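Local atomic coordinates of alpha-galacturonidase (Bacillus subtilis, PDB entry 3FEF), a protein that hydrolyses alpha-1,4-linked galacturonate oligomers, releasing alpha-D-galacturonate, as an NAD(+)- and manganese-dependent glycosidase of family 4. Residues A[169-173]-A[324-328]; A[196-200]-A[212-216]. All coordinates share one frame. Residues are numbered along the deposited sequence.

Contact 1. Residues A[169-173]-A[324-328]. With MG (magnesium ion), chain G.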
# COMPACT_ATOMS: atom_id res chain seq x y z
N CYS A 169 20.27 -2.80 20.21
CA CYS A 169 20.93 -4.08 20.29
C CYS A 169 22.36 -3.88 19.80
O CYS A 169 22.61 -3.00 18.98
CB CYS A 169 20.23 -5.09 19.39
SG CYS A 169 21.03 -6.70 19.37
N HIS A 170 23.29 -4.68 20.31
CA HIS A 170 24.69 -4.50 19.97
C HIS A 170 25.21 -5.60 19.04
O HIS A 170 26.39 -5.63 18.74
CB HIS A 170 25.56 -4.43 21.23
CG HIS A 170 25.53 -5.68 22.05
ND1 HIS A 170 25.28 -5.68 23.41
CD2 HIS A 170 25.67 -6.98 21.69
CE1 HIS A 170 25.29 -6.92 23.86
NE2 HIS A 170 25.53 -7.73 22.84
N GLU A 171 24.34 -6.49 18.57
CA GLU A 171 24.81 -7.59 17.73
C GLU A 171 25.50 -7.10 16.46
O GLU A 171 26.54 -7.62 16.07
CB GLU A 171 23.67 -8.54 17.39
CG GLU A 171 23.35 -9.52 18.51
CD GLU A 171 24.60 -10.17 19.09
OE1 GLU A 171 25.22 -11.01 18.40
OE2 GLU A 171 24.97 -9.82 20.22
N VAL A 172 24.93 -6.08 15.81
CA VAL A 172 25.51 -5.61 14.57
C VAL A 172 26.95 -5.10 14.81
O VAL A 172 27.79 -5.20 13.93
CB VAL A 172 24.64 -4.55 13.90
CG1 VAL A 172 25.31 -4.03 12.65
CG2 VAL A 172 23.24 -5.12 13.57
N PHE A 173 27.23 -4.56 15.99
CA PHE A 173 28.58 -4.06 16.25
C PHE A 173 29.61 -5.17 16.12
O PHE A 173 30.72 -4.94 15.63
CB PHE A 173 28.68 -3.37 17.62
CG PHE A 173 27.68 -2.27 17.81
CD1 PHE A 173 27.18 -1.57 16.72
CD2 PHE A 173 27.22 -1.95 19.09
CE1 PHE A 173 26.23 -0.57 16.89
CE2 PHE A 173 26.27 -0.95 19.27
CZ PHE A 173 25.77 -0.26 18.17
N SER A 324 31.82 1.87 26.92
CA SER A 324 31.25 0.51 26.91
C SER A 324 31.26 -0.15 25.53
O SER A 324 31.19 -1.37 25.41
CB SER A 324 29.81 0.53 27.43
OG SER A 324 28.96 1.18 26.50
N GLY A 325 31.33 0.66 24.47
CA GLY A 325 31.12 0.12 23.14
C GLY A 325 29.66 0.23 22.72
O GLY A 325 29.32 -0.02 21.57
N GLU A 326 28.79 0.63 23.64
CA GLU A 326 27.36 0.79 23.33
C GLU A 326 27.09 2.17 22.75
O GLU A 326 27.92 3.05 22.89
CB GLU A 326 26.50 0.56 24.58
CG GLU A 326 26.66 -0.83 25.17
CD GLU A 326 26.38 -1.95 24.16
OE1 GLU A 326 25.79 -1.67 23.09
OE2 GLU A 326 26.76 -3.11 24.43
N GLU A 327 25.94 2.36 22.11
CA GLU A 327 25.58 3.67 21.53
C GLU A 327 24.49 4.42 22.33
O GLU A 327 24.12 5.55 22.00
CB GLU A 327 25.17 3.54 20.06
CG GLU A 327 26.26 2.99 19.14
CD GLU A 327 27.24 4.05 18.63
OE1 GLU A 327 27.28 5.17 19.18
OE2 GLU A 327 27.98 3.76 17.66
N GLY A 328 23.99 3.78 23.38
CA GLY A 328 22.93 4.38 24.19
C GLY A 328 23.13 5.86 24.45
O GLY A 328 22.29 6.70 24.08
MG MG G . 20.72 -8.39 21.28
O HOH W 1 21.78 -6.65 22.49
O HOH W 2 22.80 -9.27 21.87
O HOH W 3 18.52 -7.62 21.54
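Phe173, in the first turn of helix 171-187, pushes its ring up to the loop 324-328, with CZ 3.4 Å from Glu327 CG and CD2 3.8 Å from the carbonyl O of Gly325. This is the active-site cleft of a family 4 glycosidase, where helix 171-187, following strand 164-167 of the Rossmann-type sheet, meets the loop leading into helix 328-335. Glu326 OE1 lies near the plane of the Phe173 ring, at its edge, 3.9 Å from CE2. Arg194 makes a cation-pi contact with this ring and a salt bridge to Glu327 OE2, while Glu327 OE1 is hydrogen-bonded to Asn330. His170, by similarity the proton donor, also rests against Trp18, probably involved in NAD(+) binding. Next to it, Cys169 SG holds the magnesium at 2.6 Å together with His206 and three waters; manganese is the ion used for activity. Within the loop, Ser324 OG accepts from Glu326 N at 2.9 Å, an ST turn. One weak hydrogen bond joins the segments, from His170 ND1 to Glu326 OE2 at 3.1 Å.

Contact 2. Residues A[196-200]-A[212-216]; sequences DIRVN and KASYR
Lys212, Asn200 and Tyr215 give up the most surface in this antiparallel beta-hairpin pairing, whose short strand axes run 4.6 Å apart at 168°. Residues 197-200 and 212-215 are in beta conformation (phi/psi -119/147° at Val199, -150/154° at Ser214); Asp196 (-67/-9°) sits in a turn before the first, and Arg216, just past the second, has 52/-125°. Asn200/Lys212, Val199/Ala213, Arg198/Ser214 and Ile197/Tyr215 are the register pairs. Hydrogen bonds run from Arg198 N to Ser214 O and from Ser214 N to Arg198 O, each 2.9 Å, and from Asn200 N to Lys212 O at 2.7 Å. On one face Asn200 CB lies 3.9 Å from Lys212 CB; on the other Val199 CG1 meets Ala213 CB at 3.8 Å. Tyr215 (chi1 t) brings CE1 to 3.7 Å from Asp196 CB. Water 4 bridges Asp196 O and Arg216 N, 2.6 Å from each. Arg198 makes a salt bridge to Glu340 and Asn200 a hydrogen bond to Gln374, both of a second subunit; the Ile197, Val199, Ala213 and Tyr215 face packs against helices 171-187 and 220-231.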
# COMPACT_ATOMS: atom_id res chain seq x y z
N ASP A 196 33.81 2.91 11.11
CA ASP A 196 34.22 3.12 9.72
C ASP A 196 33.78 1.99 8.76
O ASP A 196 33.95 2.10 7.55
CB ASP A 196 35.73 3.28 9.63
CG ASP A 196 36.23 4.49 10.39
OD1 ASP A 196 35.46 5.47 10.52
OD2 ASP A 196 37.40 4.45 10.86
N ILE A 197 33.27 0.90 9.31
CA ILE A 197 32.72 -0.14 8.47
C ILE A 197 31.28 0.26 8.26
O ILE A 197 30.44 0.06 9.13
CB ILE A 197 32.78 -1.53 9.14
CG1 ILE A 197 34.20 -1.80 9.65
CG2 ILE A 197 32.34 -2.63 8.13
CD1 ILE A 197 35.20 -1.90 8.49
N ARG A 198 31.01 0.86 7.12
CA ARG A 198 29.71 1.45 6.85
C ARG A 198 28.87 0.39 6.21
O ARG A 198 29.16 -0.07 5.10
CB ARG A 198 29.87 2.64 5.91
CG ARG A 198 30.84 3.69 6.44
CD ARG A 198 30.22 4.53 7.55
NE ARG A 198 31.21 5.34 8.26
CZ ARG A 198 30.96 6.09 9.33
NH1 ARG A 198 29.72 6.16 9.82
NH2 ARG A 198 31.93 6.77 9.91
N VAL A 199 27.84 -0.04 6.92
CA VAL A 199 27.08 -1.17 6.45
C VAL A 199 25.63 -0.78 6.20
O VAL A 199 25.07 0.09 6.89
CB VAL A 199 27.18 -2.37 7.45
CG1 VAL A 199 28.62 -2.87 7.55
CG2 VAL A 199 26.65 -1.99 8.83
N ASN A 200 25.02 -1.40 5.20
CA ASN A 200 23.59 -1.31 5.03
C ASN A 200 22.96 -2.53 5.66
O ASN A 200 22.98 -3.63 5.09
CB ASN A 200 23.19 -1.20 3.56
CG ASN A 200 21.68 -1.01 3.39
OD1 ASN A 200 21.12 -0.06 3.90
ND2 ASN A 200 21.03 -1.92 2.67
N LYS A 212 25.02 -4.46 1.84
CA LYS A 212 26.06 -3.61 1.27
C LYS A 212 26.94 -3.17 2.42
O LYS A 212 26.45 -2.95 3.53
CB LYS A 212 25.48 -2.36 0.60
CG LYS A 212 24.37 -2.58 -0.40
CD LYS A 212 23.56 -1.28 -0.54
CE LYS A 212 22.43 -1.40 -1.56
NZ LYS A 212 21.34 -0.40 -1.32
N ALA A 213 28.23 -3.04 2.15
CA ALA A 213 29.20 -2.70 3.16
C ALA A 213 30.46 -2.14 2.52
O ALA A 213 30.88 -2.56 1.43
CB ALA A 213 29.52 -3.93 3.99
N SER A 214 31.06 -1.17 3.18
CA SER A 214 32.25 -0.57 2.64
C SER A 214 33.15 -0.08 3.75
O SER A 214 32.68 0.23 4.88
CB SER A 214 31.89 0.59 1.72
OG SER A 214 31.19 1.60 2.43
N TYR A 215 34.44 -0.03 3.43
CA TYR A 215 35.40 0.72 4.24
C TYR A 215 35.99 1.77 3.30
O TYR A 215 36.64 1.42 2.30
CB TYR A 215 36.48 -0.20 4.81
CG TYR A 215 37.58 0.60 5.47
CD1 TYR A 215 37.31 1.38 6.58
CD2 TYR A 215 38.86 0.63 4.93
CE1 TYR A 215 38.29 2.16 7.16
CE2 TYR A 215 39.87 1.40 5.51
CZ TYR A 215 39.57 2.15 6.63
OH TYR A 215 40.53 2.92 7.23
N ARG A 216 35.70 3.04 3.54
CA ARG A 216 36.09 4.08 2.59
C ARG A 216 35.61 3.70 1.20
O ARG A 216 34.43 3.44 1.00
CB ARG A 216 37.62 4.21 2.54
CG ARG A 216 38.24 4.19 3.90
CD ARG A 216 38.47 5.56 4.42
NE ARG A 216 39.90 5.86 4.42
CZ ARG A 216 40.62 6.10 5.51
NH1 ARG A 216 40.03 6.11 6.71
NH2 ARG A 216 41.92 6.34 5.40
O HOH W 4 34.32 3.77 5.64

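Helix 171-187 serves both places: its first turn carries Phe173 of contact 1, and further along Leu179 and Ala180 pack under Ile197 of contact 2. In sequence the hairpin is nested inside the long connection closed by contact 1, and the centres lie about 16 Å apart, with nearest atoms about 5 Å apart. Contact 1 is the more central but only partly buried, beside the metal site, with side chains, a metal and waters; it covers just 180 Å². Contact 2 is farther from the chain's centre yet buries 414 Å² in a regular backbone pairing with its flanking side chains, away from the annotated sites. No other subunit touches contact 1, whereas a second one covers a face of contact 2.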